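Local coordinates for hypoxic response protein 1 (Mycobacterium tuberculosis, PDB 1Y5H) that is a secreted, homodimeric CBS-domain protein of the hypoxic response whose function is unknown and which does not seem to bind AMP, unlike some relatives, at residues T8-I13 against Y85-N90; T26-A31 against L69-A74. One frame throughout, in Å; residues are numbered along the deposited sequence.

Contact 1. Residues T8-I13 against Y85-N90; sequences TTARDI and YYVDAN
The guanidinium of Arg11 lies with one face over the methyl of Ala89, its NH2 3.4 Å from Ala89 CB. The chain leaves with CG anti to the backbone N (chi1 -177°), and after another extended step, bends at chi3 (-64°) and again at chi4 bring the flat group over the methyl. Beside this contact the two backbones are joined: Arg11 N donates to Ala89 O at 3.0 Å, in the carbonyl plane and on a lone pair. The same oxygen is flanked by Thr9, whose CB comes to 3.5 Å from Ala89 O, while its CG2 lies near Asn90 O. Ala10 CB sits 3.7 Å from Asp88 O and also meets Val87 CG2.

Each segment has its own local bonds, a capping box on one side and an Asx turn on the other. Thr9 and Asp12 form the box at the start of the short helix 10-13: Thr9 N donates to Asp12 OD1 at 3.1 Å, and Asp12 N returns a weak bond to Thr9 OG1. Across from it, Asp88 OD2 takes the N-H of Asn90 at 3.0 Å from above the carboxylate plane, an Asx turn that presents the Ala89 carbonyl to the helix start.

Arg11 NH2 also makes a weak hydrogen bond to Ser112 OG. The turn follows directly on strand 87-88, where Val87 is bonded through its backbone to Pro109 and Ile111 of strand 107-112, while Ala10 packs on Met96 of helix 93-103 and on Val110.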
ATOM      1  N   THR A   8       4.479  30.058  -6.826  1.00 34.42           N
ATOM      2  CA  THR A   8       5.144  28.723  -6.805  1.00 34.61           C
ATOM      3  C   THR A   8       4.486  27.773  -7.803  1.00 33.56           C
ATOM      4  O   THR A   8       3.261  27.698  -7.888  1.00 33.95           O
ATOM      5  CB  THR A   8       5.069  28.088  -5.401  1.00 36.28           C
ATOM      6  OG1 THR A   8       5.695  28.958  -4.449  1.00 37.36           O
ATOM      7  CG2 THR A   8       5.778  26.736  -5.387  1.00 35.79           C
ATOM      8  N   THR A   9       5.305  27.048  -8.556  1.00 31.30           N
ATOM      9  CA  THR A   9       4.798  26.107  -9.545  1.00 29.54           C
ATOM     10  C   THR A   9       5.279  24.699  -9.226  1.00 28.81           C
ATOM     11  O   THR A   9       6.151  24.507  -8.376  1.00 28.16           O
ATOM     12  CB  THR A   9       5.280  26.462 -10.959  1.00 30.59           C
ATOM     13  OG1 THR A   9       6.702  26.296 -11.030  1.00 30.65           O
ATOM     14  CG2 THR A   9       4.922  27.901 -11.301  1.00 30.85           C
ATOM     15  N   ALA A  10       4.704  23.718  -9.910  1.00 26.19           N
ATOM     16  CA  ALA A  10       5.089  22.330  -9.703  1.00 25.38           C
ATOM     17  C   ALA A  10       6.585  22.153  -9.965  1.00 27.15           C
ATOM     18  O   ALA A  10       7.267  21.449  -9.229  1.00 25.83           O
ATOM     19  CB  ALA A  10       4.283  21.425 -10.622  1.00 25.25           C
ATOM     20  N   ARG A  11       7.088  22.805 -11.009  1.00 28.26           N
ATOM     21  CA  ARG A  11       8.501  22.711 -11.367  1.00 30.24           C
ATOM     22  C   ARG A  11       9.402  23.182 -10.226  1.00 30.87           C
ATOM     23  O   ARG A  11      10.512  22.679 -10.044  1.00 30.49           O
ATOM     24  CB  ARG A  11       8.782  23.542 -12.624  1.00 32.18           C
ATOM     25  CG  ARG A  11      10.224  23.459 -13.117  1.00 35.60           C
ATOM     26  CD  ARG A  11      10.487  24.417 -14.273  1.00 37.91           C
ATOM     27  NE  ARG A  11       9.713  24.099 -15.470  1.00 39.34           N
ATOM     28  CZ  ARG A  11       9.922  23.039 -16.243  1.00 41.70           C
ATOM     29  NH1 ARG A  11      10.890  22.177 -15.952  1.00 42.27           N
ATOM     30  NH2 ARG A  11       9.166  22.842 -17.315  1.00 41.80           N
ATOM     31  N   ASP A  12       8.905  24.143  -9.455  1.00 29.62           N
ATOM     32  CA  ASP A  12       9.646  24.710  -8.333  1.00 29.66           C
ATOM     33  C   ASP A  12       9.823  23.782  -7.134  1.00 28.44           C
ATOM     34  O   ASP A  12      10.826  23.872  -6.423  1.00 28.58           O
ATOM     35  CB  ASP A  12       8.956  25.991  -7.854  1.00 31.98           C
ATOM     36  CG  ASP A  12       9.069  27.126  -8.847  1.00 34.85           C
ATOM     37  OD1 ASP A  12       8.239  28.056  -8.769  1.00 36.07           O
ATOM     38  OD2 ASP A  12       9.990  27.097  -9.690  1.00 36.30           O
ATOM     39  N   ILE A  13       8.862  22.894  -6.901  1.00 26.10           N
ATOM     40  CA  ILE A  13       8.940  22.004  -5.747  1.00 25.63           C
ATOM     41  C   ILE A  13       9.044  20.513  -6.067  1.00 24.08           C
ATOM     42  O   ILE A  13       9.172  19.692  -5.162  1.00 25.39           O
ATOM     43  CB  ILE A  13       7.718  22.205  -4.826  1.00 26.98           C
ATOM     44  CG1 ILE A  13       6.436  21.793  -5.559  1.00 27.25           C
ATOM     45  CG2 ILE A  13       7.616  23.670  -4.406  1.00 28.95           C
ATOM     46  CD1 ILE A  13       5.184  21.926  -4.715  1.00 27.76           C
ATOM     47  N   TYR A  85      -3.215  10.621 -14.251  1.00 22.00           N
ATOM     48  CA  TYR A  85      -3.421  11.943 -13.694  1.00 21.64           C
ATOM     49  C   TYR A  85      -2.050  12.580 -13.658  1.00 20.17           C
ATOM     50  O   TYR A  85      -1.039  11.882 -13.572  1.00 21.04           O
ATOM     51  CB  TYR A  85      -4.042  11.863 -12.290  1.00 19.89           C
ATOM     52  CG  TYR A  85      -3.401  10.854 -11.359  1.00 22.73           C
ATOM     53  CD1 TYR A  85      -2.287  11.189 -10.589  1.00 21.52           C
ATOM     54  CD2 TYR A  85      -3.906   9.557 -11.255  1.00 21.69           C
ATOM     55  CE1 TYR A  85      -1.693  10.257  -9.743  1.00 22.28           C
ATOM     56  CE2 TYR A  85      -3.319   8.620 -10.413  1.00 22.13           C
ATOM     57  CZ  TYR A  85      -2.214   8.974  -9.662  1.00 21.69           C
ATOM     58  OH  TYR A  85      -1.624   8.039  -8.845  1.00 23.83           O
ATOM     59  N   TYR A  86      -2.015  13.902 -13.747  1.00 18.51           N
ATOM     60  CA  TYR A  86      -0.758  14.630 -13.738  1.00 18.71           C
ATOM     61  C   TYR A  86      -1.052  16.113 -13.706  1.00 19.18           C
ATOM     62  O   TYR A  86      -2.203  16.523 -13.809  1.00 20.29           O
ATOM     63  CB  TYR A  86       0.057  14.314 -15.000  1.00 19.51           C
ATOM     64  CG  TYR A  86      -0.638  14.624 -16.320  1.00 19.93           C
ATOM     65  CD1 TYR A  86      -0.723  15.934 -16.814  1.00 20.20           C
ATOM     66  CD2 TYR A  86      -1.189  13.600 -17.083  1.00 20.77           C
ATOM     67  CE1 TYR A  86      -1.343  16.201 -18.046  1.00 21.59           C
ATOM     68  CE2 TYR A  86      -1.806  13.855 -18.305  1.00 23.12           C
ATOM     69  CZ  TYR A  86      -1.878  15.151 -18.781  1.00 22.38           C
ATOM     70  OH  TYR A  86      -2.472  15.373 -20.002  1.00 26.08           O
ATOM     71  N   VAL A  87       0.001  16.902 -13.545  1.00 20.31           N
ATOM     72  CA  VAL A  87      -0.121  18.347 -13.561  1.00 22.73           C
ATOM     73  C   VAL A  87       0.969  18.885 -14.469  1.00 24.08           C
ATOM     74  O   VAL A  87       2.016  18.254 -14.656  1.00 21.78           O
ATOM     75  CB  VAL A  87       0.040  18.983 -12.156  1.00 21.28           C
ATOM     76  CG1 VAL A  87      -1.086  18.524 -11.250  1.00 24.78           C
ATOM     77  CG2 VAL A  87       1.399  18.630 -11.559  1.00 21.83           C
ATOM     78  N   ASP A  88       0.705  20.049 -15.048  1.00 24.54           N
ATOM     79  CA  ASP A  88       1.659  20.707 -15.925  1.00 26.88           C
ATOM     80  C   ASP A  88       2.747  21.313 -15.043  1.00 25.77           C
ATOM     81  O   ASP A  88       2.511  21.611 -13.871  1.00 23.74           O
ATOM     82  CB  ASP A  88       0.955  21.804 -16.722  1.00 29.83           C
ATOM     83  CG  ASP A  88       1.917  22.650 -17.526  1.00 32.87           C
ATOM     84  OD1 ASP A  88       2.608  22.095 -18.407  1.00 34.31           O
ATOM     85  OD2 ASP A  88       1.985  23.872 -17.272  1.00 35.34           O
ATOM     86  N   ALA A  89       3.936  21.491 -15.605  1.00 25.07           N
ATOM     87  CA  ALA A  89       5.055  22.047 -14.855  1.00 24.89           C
ATOM     88  C   ALA A  89       4.749  23.429 -14.273  1.00 24.78           C
ATOM     89  O   ALA A  89       5.355  23.839 -13.285  1.00 24.30           O
ATOM     90  CB  ALA A  89       6.288  22.115 -15.741  1.00 25.98           C
ATOM     91  N   ASN A  90       3.802  24.135 -14.879  1.00 26.05           N
ATOM     92  CA  ASN A  90       3.431  25.473 -14.414  1.00 28.34           C
ATOM     93  C   ASN A  90       2.222  25.482 -13.482  1.00 28.54           C
ATOM     94  O   ASN A  90       1.732  26.547 -13.109  1.00 28.31           O
ATOM     95  CB  ASN A  90       3.145  26.382 -15.615  1.00 32.02           C
ATOM     96  CG  ASN A  90       4.404  26.812 -16.336  1.00 35.18           C
ATOM     97  OD1 ASN A  90       4.352  27.284 -17.472  1.00 38.34           O
ATOM     98  ND2 ASN A  90       5.547  26.664 -15.675  1.00 37.78           N
TER

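Contact 2. Residues T26-A31 against L69-A74; sequences TLTAAA and LDPNTA
The N-terminus of helix 27-37 is met here by the loop that runs from helix 57-65 to helix 76-80. Thr26 is the N-cap: its OG1, set between the backbone N and the carbonyl carbon (chi1 70°), accepts from Ala29 N at 3.1 Å. The loop supplies carbonyls to the first-turn N-H groups. Leu27 N donates to Ala74 O at 3.1 Å in the carbonyl plane, and Thr28 N donates to Pro71 O at 3.0 Å from above the plane of the Pro71 carbonyl. Loop oxygens thus gather at the positive end of the helix dipole, which would probably be favourable electrostatically.

The loop is itself shaped by an Asx turn, in which Asp70 OD1 takes the N-H of Asn72, and Asp70 O receives both Thr73 N and Ala74 N. Beside this, Thr28 OG1, anti to its own carbonyl carbon, donates to Asn72 OD1 at 2.9 Å, the two side chains crossing obliquely. A water bonded to Thr26 OG1 also gives that amide oxygen a weak bond.

Thr26 CG2 lies 3.3 Å from Asn72 O. On the apolar side Leu27 CD1 rests 3.8 Å from Ala74 CB, and its CB approaches Pro71 CB; Leu79 of helix 76-80 packs against the same leucine. Thr28 and Pro71 both touch Leu65 of the second subunit.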
ATOM      1  N   THR A  26       7.821  -5.901 -16.275  1.00 16.90           N
ATOM      2  CA  THR A  26       6.899  -6.772 -15.540  1.00 16.00           C
ATOM      3  C   THR A  26       6.542  -6.212 -14.166  1.00 16.63           C
ATOM      4  O   THR A  26       7.190  -5.291 -13.667  1.00 16.21           O
ATOM      5  CB  THR A  26       7.490  -8.181 -15.350  1.00 17.02           C
ATOM      6  OG1 THR A  26       8.580  -8.124 -14.420  1.00 18.37           O
ATOM      7  CG2 THR A  26       7.982  -8.737 -16.694  1.00 15.63           C
ATOM      8  N   LEU A  27       5.495  -6.759 -13.555  1.00 16.02           N
ATOM      9  CA  LEU A  27       5.101  -6.283 -12.236  1.00 15.30           C
ATOM     10  C   LEU A  27       6.170  -6.654 -11.214  1.00 15.36           C
ATOM     11  O   LEU A  27       6.394  -5.925 -10.250  1.00 16.40           O
ATOM     12  CB  LEU A  27       3.746  -6.870 -11.822  1.00 15.66           C
ATOM     13  CG  LEU A  27       2.556  -6.495 -12.713  1.00 16.53           C
ATOM     14  CD1 LEU A  27       1.275  -7.089 -12.116  1.00 16.57           C
ATOM     15  CD2 LEU A  27       2.433  -4.972 -12.817  1.00 19.41           C
ATOM     16  N   THR A  28       6.825  -7.790 -11.427  1.00 15.98           N
ATOM     17  CA  THR A  28       7.885  -8.209 -10.521  1.00 17.92           C
ATOM     18  C   THR A  28       9.014  -7.182 -10.587  1.00 18.17           C
ATOM     19  O   THR A  28       9.583  -6.802  -9.567  1.00 18.46           O
ATOM     20  CB  THR A  28       8.424  -9.597 -10.908  1.00 19.12           C
ATOM     21  OG1 THR A  28       7.380 -10.567 -10.747  1.00 22.86           O
ATOM     22  CG2 THR A  28       9.606  -9.982 -10.025  1.00 22.91           C
ATOM     23  N   ALA A  29       9.333  -6.724 -11.793  1.00 18.37           N
ATOM     24  CA  ALA A  29      10.388  -5.730 -11.942  1.00 18.12           C
ATOM     25  C   ALA A  29       9.987  -4.429 -11.252  1.00 18.61           C
ATOM     26  O   ALA A  29      10.806  -3.788 -10.591  1.00 20.45           O
ATOM     27  CB  ALA A  29      10.674  -5.482 -13.421  1.00 17.92           C
ATOM     28  N   ALA A  30       8.726  -4.038 -11.404  1.00 17.13           N
ATOM     29  CA  ALA A  30       8.231  -2.815 -10.779  1.00 17.21           C
ATOM     30  C   ALA A  30       8.318  -2.909  -9.256  1.00 17.27           C
ATOM     31  O   ALA A  30       8.619  -1.927  -8.583  1.00 18.16           O
ATOM     32  CB  ALA A  30       6.791  -2.552 -11.210  1.00 17.12           C
ATOM     33  N   ALA A  31       8.054  -4.099  -8.720  1.00 17.73           N
ATOM     34  CA  ALA A  31       8.111  -4.312  -7.277  1.00 18.51           C
ATOM     35  C   ALA A  31       9.534  -4.076  -6.789  1.00 19.28           C
ATOM     36  O   ALA A  31       9.748  -3.518  -5.715  1.00 18.95           O
ATOM     37  CB  ALA A  31       7.665  -5.732  -6.939  1.00 19.61           C
ATOM     38  N   LEU A  69      -3.402 -12.445 -12.436  1.00 20.54           N
ATOM     39  CA  LEU A  69      -2.306 -12.167 -13.357  1.00 19.68           C
ATOM     40  C   LEU A  69      -0.984 -12.703 -12.807  1.00 18.80           C
ATOM     41  O   LEU A  69      -0.802 -12.807 -11.598  1.00 20.94           O
ATOM     42  CB  LEU A  69      -2.193 -10.660 -13.606  1.00 21.12           C
ATOM     43  CG  LEU A  69      -3.453  -9.965 -14.136  1.00 19.76           C
ATOM     44  CD1 LEU A  69      -3.125  -8.506 -14.445  1.00 22.29           C
ATOM     45  CD2 LEU A  69      -3.965 -10.673 -15.384  1.00 23.97           C
ATOM     46  N   ASP A  70      -0.072 -13.061 -13.707  1.00 18.41           N
ATOM     47  CA  ASP A  70       1.249 -13.569 -13.329  1.00 18.13           C
ATOM     48  C   ASP A  70       2.144 -12.335 -13.244  1.00 18.49           C
ATOM     49  O   ASP A  70       2.315 -11.640 -14.237  1.00 18.41           O
ATOM     50  CB  ASP A  70       1.772 -14.505 -14.427  1.00 18.75           C
ATOM     51  CG  ASP A  70       3.126 -15.115 -14.096  1.00 21.31           C
ATOM     52  OD1 ASP A  70       3.869 -14.549 -13.267  1.00 21.34           O
ATOM     53  OD2 ASP A  70       3.454 -16.166 -14.693  1.00 24.30           O
ATOM     54  N   PRO A  71       2.730 -12.049 -12.068  1.00 17.14           N
ATOM     55  CA  PRO A  71       3.586 -10.859 -11.971  1.00 18.05           C
ATOM     56  C   PRO A  71       4.829 -10.888 -12.853  1.00 18.15           C
ATOM     57  O   PRO A  71       5.443  -9.843 -13.089  1.00 18.62           O
ATOM     58  CB  PRO A  71       3.917 -10.792 -10.483  1.00 18.33           C
ATOM     59  CG  PRO A  71       3.913 -12.229 -10.076  1.00 20.59           C
ATOM     60  CD  PRO A  71       2.690 -12.773 -10.783  1.00 18.48           C
ATOM     61  N   ASN A  72       5.192 -12.072 -13.346  1.00 17.98           N
ATOM     62  CA  ASN A  72       6.365 -12.195 -14.207  1.00 20.54           C
ATOM     63  C   ASN A  72       6.050 -11.969 -15.678  1.00 20.06           C
ATOM     64  O   ASN A  72       6.969 -11.895 -16.499  1.00 21.97           O
ATOM     65  CB  ASN A  72       7.030 -13.567 -14.040  1.00 20.58           C
ATOM     66  CG  ASN A  72       7.693 -13.731 -12.692  1.00 24.76           C
ATOM     67  OD1 ASN A  72       8.365 -12.826 -12.206  1.00 27.20           O
ATOM     68  ND2 ASN A  72       7.516 -14.900 -12.084  1.00 29.82           N
ATOM     69  N   THR A  73       4.768 -11.874 -16.019  1.00 18.79           N
ATOM     70  CA  THR A  73       4.370 -11.633 -17.404  1.00 19.83           C
ATOM     71  C   THR A  73       3.475 -10.400 -17.552  1.00 17.76           C
ATOM     72  O   THR A  73       3.534  -9.713 -18.572  1.00 18.91           O
ATOM     73  CB  THR A  73       3.661 -12.860 -18.027  1.00 20.58           C
ATOM     74  OG1 THR A  73       2.415 -13.101 -17.361  1.00 20.83           O
ATOM     75  CG2 THR A  73       4.548 -14.092 -17.912  1.00 22.40           C
ATOM     76  N   ALA A  74       2.647 -10.118 -16.545  1.00 17.42           N
ATOM     77  CA  ALA A  74       1.786  -8.935 -16.583  1.00 16.77           C
ATOM     78  C   ALA A  74       2.721  -7.728 -16.530  1.00 16.06           C
ATOM     79  O   ALA A  74       3.736  -7.762 -15.838  1.00 16.50           O
ATOM     80  CB  ALA A  74       0.842  -8.925 -15.380  1.00 15.70           C
TER
HETATM   81  O   HOH W   1       9.841 -10.518 -14.272  1.00 24.77           O

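Overall arrangement
Contacts 1 and 2 lie on opposite sides of the chain's centre, their own centres 30 Å apart and their nearest atoms about 14 Å apart. Along the chain, 26-31 with 69-74 is nested inside the loop closed by 8-13 with 85-90. Both set a Thr-capped helix start against carbonyls of the partner segment. Contact 2 borders the second subunit and is remote from the annotated sites, whereas no other chain of the assembly touches contact 1. Contact 1 is nearer the zinc-binding histidines inferred by similarity: the Tyr85 ring stacks with His103 and Ile13 touches His128, while the side chains of Val87 and His103 are about 8 Å apart, those of Thr9 and His128 about 10 Å.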